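Local coordinates for beta-fructofuranosidase (PDB 2OXB), which hydrolyses sucrose and 1-kestose, and less readily neokestose and levan, removing terminal non-reducing beta-D-fructofuranose units, as a secreted cell-wall invertase of Arabidopsis thaliana, at residues K100-N112 against W121-D133. The protein carries 1 engineered substitution. Numbering follows the deposited sequence.
Sequences KNQQVQNIAEPKN and WKKSPLNPLMAPD. With NAG (2-acetamido-2-deoxy-beta-D-glucopyranose), chain D.
N127 reaches across to I107 and shows how a side-chain amide can stand in for a missing strand partner. Its CB meets OD1 of N106 at 3.3 Å, the N106 ND2 being held by F72 O. CG, anti to the carbonyl carbon (chi1 -65°), comes 3.4 Å from I107 N. OD1 accepts from I107 N at 3.0 Å, the N-H nearly straight (168°) but well above the carbonyl plane, and also touches I107 CG2. ND2 gives a 2.7 Å bond to a lone pair of I107 O, which is tilted from the N127 amide plane. Both bonds would go with an alanine here, and the N-H and C=O of I107 would probably lose these mates. Beside the amide, L129 CD2 packs on I107 CB at 3.5 Å. Pairing resumes through a classic beta bulge: L129 N donates to Q105 O, M130 N weakly, and Q105 N returns a 2.8 Å bond to M130 O. Farther along, the W121 ring edge abuts A108 O, and P110 CA sits over one face, toward the rim. Strand 121-123 is outermost in a four-stranded antiparallel blade of the family's five-bladed beta-propeller, beside 103-110; W121 reaches strand 60-66, L129 and M130 strand 182-192.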
# COMPACT_ATOMS: atom_id res chain seq x y z
N LYS A 100 1.81 -4.13 32.46
CA LYS A 100 1.78 -2.73 32.84
C LYS A 100 1.79 -1.88 31.59
O LYS A 100 2.61 -0.98 31.44
CB LYS A 100 2.97 -2.37 33.75
CG LYS A 100 4.36 -2.61 33.16
CD LYS A 100 5.47 -2.12 34.11
CE LYS A 100 6.87 -2.62 33.70
NZ LYS A 100 7.97 -2.14 34.61
N ASN A 101 0.89 -2.20 30.67
CA ASN A 101 0.75 -1.47 29.42
C ASN A 101 1.98 -0.71 28.90
O ASN A 101 2.01 0.52 28.95
CB ASN A 101 -0.44 -0.52 29.55
CG ASN A 101 -1.77 -1.23 29.36
OD1 ASN A 101 -2.19 -1.47 28.23
ND2 ASN A 101 -2.43 -1.57 30.46
N GLN A 102 2.98 -1.42 28.40
CA GLN A 102 4.18 -0.79 27.85
C GLN A 102 4.73 -1.62 26.70
O GLN A 102 5.06 -2.79 26.85
CB GLN A 102 5.24 -0.59 28.95
CG GLN A 102 6.30 -1.69 29.04
CD GLN A 102 7.22 -1.52 30.24
OE1 GLN A 102 7.64 -0.41 30.58
NE2 GLN A 102 7.56 -2.63 30.88
N GLN A 103 4.82 -0.99 25.53
CA GLN A 103 5.28 -1.65 24.32
C GLN A 103 6.64 -2.32 24.34
O GLN A 103 7.68 -1.67 24.16
CB GLN A 103 5.24 -0.67 23.16
CG GLN A 103 3.84 -0.36 22.75
CD GLN A 103 3.75 0.97 22.11
OE1 GLN A 103 4.65 1.37 21.37
NE2 GLN A 103 2.66 1.69 22.38
N VAL A 104 6.61 -3.64 24.53
CA VAL A 104 7.81 -4.45 24.54
C VAL A 104 7.91 -5.24 23.24
O VAL A 104 6.92 -5.42 22.54
CB VAL A 104 7.80 -5.43 25.73
CG1 VAL A 104 7.94 -4.68 27.03
CG2 VAL A 104 6.51 -6.24 25.73
N GLN A 105 9.11 -5.70 22.94
CA GLN A 105 9.37 -6.47 21.74
C GLN A 105 9.64 -7.91 22.09
O GLN A 105 10.51 -8.20 22.90
CB GLN A 105 10.57 -5.91 20.99
CG GLN A 105 10.36 -4.49 20.59
CD GLN A 105 9.07 -4.32 19.82
OE1 GLN A 105 8.50 -3.23 19.79
NE2 GLN A 105 8.61 -5.39 19.17
N ASN A 106 8.90 -8.80 21.43
CA ASN A 106 9.00 -10.23 21.64
C ASN A 106 9.29 -10.97 20.37
O ASN A 106 8.99 -10.48 19.28
CB ASN A 106 7.68 -10.73 22.22
CG ASN A 106 7.26 -9.93 23.42
OD1 ASN A 106 7.99 -9.87 24.40
ND2 ASN A 106 6.09 -9.31 23.34
N ILE A 107 9.86 -12.17 20.51
CA ILE A 107 10.19 -13.01 19.36
C ILE A 107 9.37 -14.31 19.43
O ILE A 107 9.01 -14.77 20.51
CB ILE A 107 11.71 -13.35 19.34
CG1 ILE A 107 12.09 -14.01 18.01
CG2 ILE A 107 12.07 -14.27 20.48
CD1 ILE A 107 13.59 -14.31 17.86
N ALA A 108 9.08 -14.89 18.26
CA ALA A 108 8.31 -16.13 18.16
C ALA A 108 8.74 -17.05 17.00
O ALA A 108 8.75 -16.63 15.84
CB ALA A 108 6.82 -15.79 18.02
N GLU A 109 9.10 -18.29 17.32
CA GLU A 109 9.51 -19.27 16.31
C GLU A 109 8.39 -20.30 16.13
O GLU A 109 7.51 -20.42 16.99
CB GLU A 109 10.79 -19.99 16.76
CG GLU A 109 10.63 -20.77 18.06
CD GLU A 109 11.92 -21.40 18.53
OE1 GLU A 109 12.57 -22.09 17.72
OE2 GLU A 109 12.29 -21.21 19.70
N PRO A 110 8.40 -21.04 15.01
CA PRO A 110 7.38 -22.07 14.71
C PRO A 110 7.57 -23.38 15.48
O PRO A 110 8.67 -23.66 15.96
CB PRO A 110 7.52 -22.25 13.20
CG PRO A 110 8.98 -22.05 13.00
CD PRO A 110 9.25 -20.82 13.83
N LYS A 111 6.51 -24.18 15.60
CA LYS A 111 6.56 -25.46 16.32
C LYS A 111 7.04 -26.61 15.43
O LYS A 111 8.22 -26.96 15.44
CB LYS A 111 5.18 -25.81 16.89
CG LYS A 111 4.78 -24.96 18.09
CD LYS A 111 3.59 -25.55 18.83
CE LYS A 111 3.37 -24.84 20.16
NZ LYS A 111 3.08 -23.39 20.01
N ASN A 112 6.11 -27.21 14.69
CA ASN A 112 6.45 -28.30 13.79
C ASN A 112 7.27 -27.69 12.66
O ASN A 112 6.72 -27.16 11.70
CB ASN A 112 5.18 -28.95 13.24
CG ASN A 112 4.45 -29.79 14.27
OD1 ASN A 112 4.42 -29.47 15.46
ND2 ASN A 112 3.84 -30.88 13.80
N TRP A 121 2.73 -21.32 16.52
CA TRP A 121 3.94 -20.57 16.83
C TRP A 121 4.35 -20.63 18.29
O TRP A 121 3.54 -20.43 19.20
CB TRP A 121 3.81 -19.11 16.40
CG TRP A 121 3.90 -18.94 14.92
CD1 TRP A 121 2.95 -19.28 14.00
CD2 TRP A 121 5.02 -18.43 14.18
NE1 TRP A 121 3.41 -19.01 12.72
CE2 TRP A 121 4.67 -18.49 12.80
CE3 TRP A 121 6.28 -17.92 14.53
CZ2 TRP A 121 5.54 -18.06 11.79
CZ3 TRP A 121 7.15 -17.50 13.52
CH2 TRP A 121 6.77 -17.58 12.16
N LYS A 122 5.63 -20.93 18.49
CA LYS A 122 6.23 -21.04 19.81
C LYS A 122 6.81 -19.67 20.16
O LYS A 122 7.48 -19.05 19.34
CB LYS A 122 7.34 -22.10 19.78
CG LYS A 122 7.75 -22.66 21.14
CD LYS A 122 8.65 -23.89 20.96
CE LYS A 122 9.24 -24.37 22.29
NZ LYS A 122 8.21 -24.66 23.33
N LYS A 123 6.53 -19.21 21.37
CA LYS A 123 6.99 -17.91 21.84
C LYS A 123 7.97 -18.05 23.00
O LYS A 123 7.59 -18.46 24.09
CB LYS A 123 5.77 -17.08 22.24
CG LYS A 123 4.71 -17.05 21.14
CD LYS A 123 3.70 -15.93 21.30
CE LYS A 123 2.58 -16.30 22.25
NZ LYS A 123 1.63 -15.16 22.39
N SER A 124 9.24 -17.71 22.76
CA SER A 124 10.29 -17.80 23.78
C SER A 124 9.90 -17.22 25.13
O SER A 124 9.08 -16.31 25.21
CB SER A 124 11.56 -17.09 23.29
OG SER A 124 12.46 -16.87 24.36
N PRO A 125 10.50 -17.74 26.21
CA PRO A 125 10.25 -17.31 27.59
C PRO A 125 11.17 -16.14 27.95
O PRO A 125 10.94 -15.41 28.91
CB PRO A 125 10.60 -18.55 28.40
CG PRO A 125 11.80 -19.06 27.66
CD PRO A 125 11.39 -18.92 26.19
N LEU A 126 12.22 -15.98 27.16
CA LEU A 126 13.15 -14.91 27.37
C LEU A 126 12.53 -13.60 26.94
O LEU A 126 13.11 -12.54 27.17
CB LEU A 126 14.44 -15.17 26.58
CG LEU A 126 15.15 -16.50 26.82
CD1 LEU A 126 16.44 -16.51 26.01
CD2 LEU A 126 15.44 -16.71 28.31
N ASN A 127 11.36 -13.65 26.31
CA ASN A 127 10.69 -12.42 25.87
C ASN A 127 10.27 -11.55 27.05
O ASN A 127 9.91 -12.06 28.12
CB ASN A 127 9.47 -12.73 25.00
CG ASN A 127 9.84 -13.41 23.70
OD1 ASN A 127 10.89 -13.15 23.13
ND2 ASN A 127 8.96 -14.28 23.21
N PRO A 128 10.30 -10.21 26.88
CA PRO A 128 10.70 -9.45 25.68
C PRO A 128 12.21 -9.31 25.50
O PRO A 128 12.95 -9.22 26.49
CB PRO A 128 10.06 -8.09 25.93
CG PRO A 128 10.25 -7.93 27.40
CD PRO A 128 9.79 -9.29 27.91
N LEU A 129 12.66 -9.27 24.25
CA LEU A 129 14.08 -9.11 23.91
C LEU A 129 14.49 -7.64 23.99
O LEU A 129 15.66 -7.30 24.22
CB LEU A 129 14.36 -9.65 22.50
CG LEU A 129 14.63 -11.15 22.28
CD1 LEU A 129 13.77 -11.97 23.21
CD2 LEU A 129 14.36 -11.52 20.83
N MET A 130 13.52 -6.77 23.78
CA MET A 130 13.77 -5.34 23.82
C MET A 130 12.63 -4.64 24.52
O MET A 130 11.46 -4.89 24.24
CB MET A 130 13.93 -4.81 22.40
CG MET A 130 15.12 -5.41 21.68
SD MET A 130 15.01 -5.23 19.91
CE MET A 130 14.81 -6.94 19.40
N ALA A 131 12.96 -3.76 25.45
CA ALA A 131 11.92 -3.05 26.17
C ALA A 131 12.38 -1.69 26.63
O ALA A 131 13.55 -1.47 26.93
CB ALA A 131 11.48 -3.88 27.36
N PRO A 132 11.45 -0.73 26.68
CA PRO A 132 11.79 0.62 27.13
C PRO A 132 12.00 0.58 28.64
O PRO A 132 11.18 0.03 29.36
CB PRO A 132 10.58 1.44 26.71
CG PRO A 132 9.46 0.46 26.86
CD PRO A 132 10.04 -0.80 26.27
N ASP A 133 13.12 1.14 29.11
CA ASP A 133 13.42 1.14 30.54
C ASP A 133 13.98 2.48 31.02
O ASP A 133 13.82 3.50 30.34
CB ASP A 133 14.42 0.03 30.87
CG ASP A 133 15.67 0.12 30.02
OD1 ASP A 133 16.01 1.25 29.61
OD2 ASP A 133 16.32 -0.92 29.79
C1 NAG D . 4.55 -32.14 13.68
C2 NAG D . 3.88 -32.98 12.58
C3 NAG D . 4.67 -34.27 12.28
C4 NAG D . 6.17 -34.02 12.16
C5 NAG D . 6.67 -33.16 13.32
C6 NAG D . 8.13 -32.80 13.14
C7 NAG D . 1.72 -33.95 12.16
C8 NAG D . 1.66 -35.47 12.26
N2 NAG D . 2.54 -33.33 13.00
O3 NAG D . 4.20 -34.84 11.07
O4 NAG D . 6.85 -35.26 12.16
O5 NAG D . 5.93 -31.93 13.37
O6 NAG D . 8.97 -33.82 13.65
O7 NAG D . 1.04 -33.35 11.34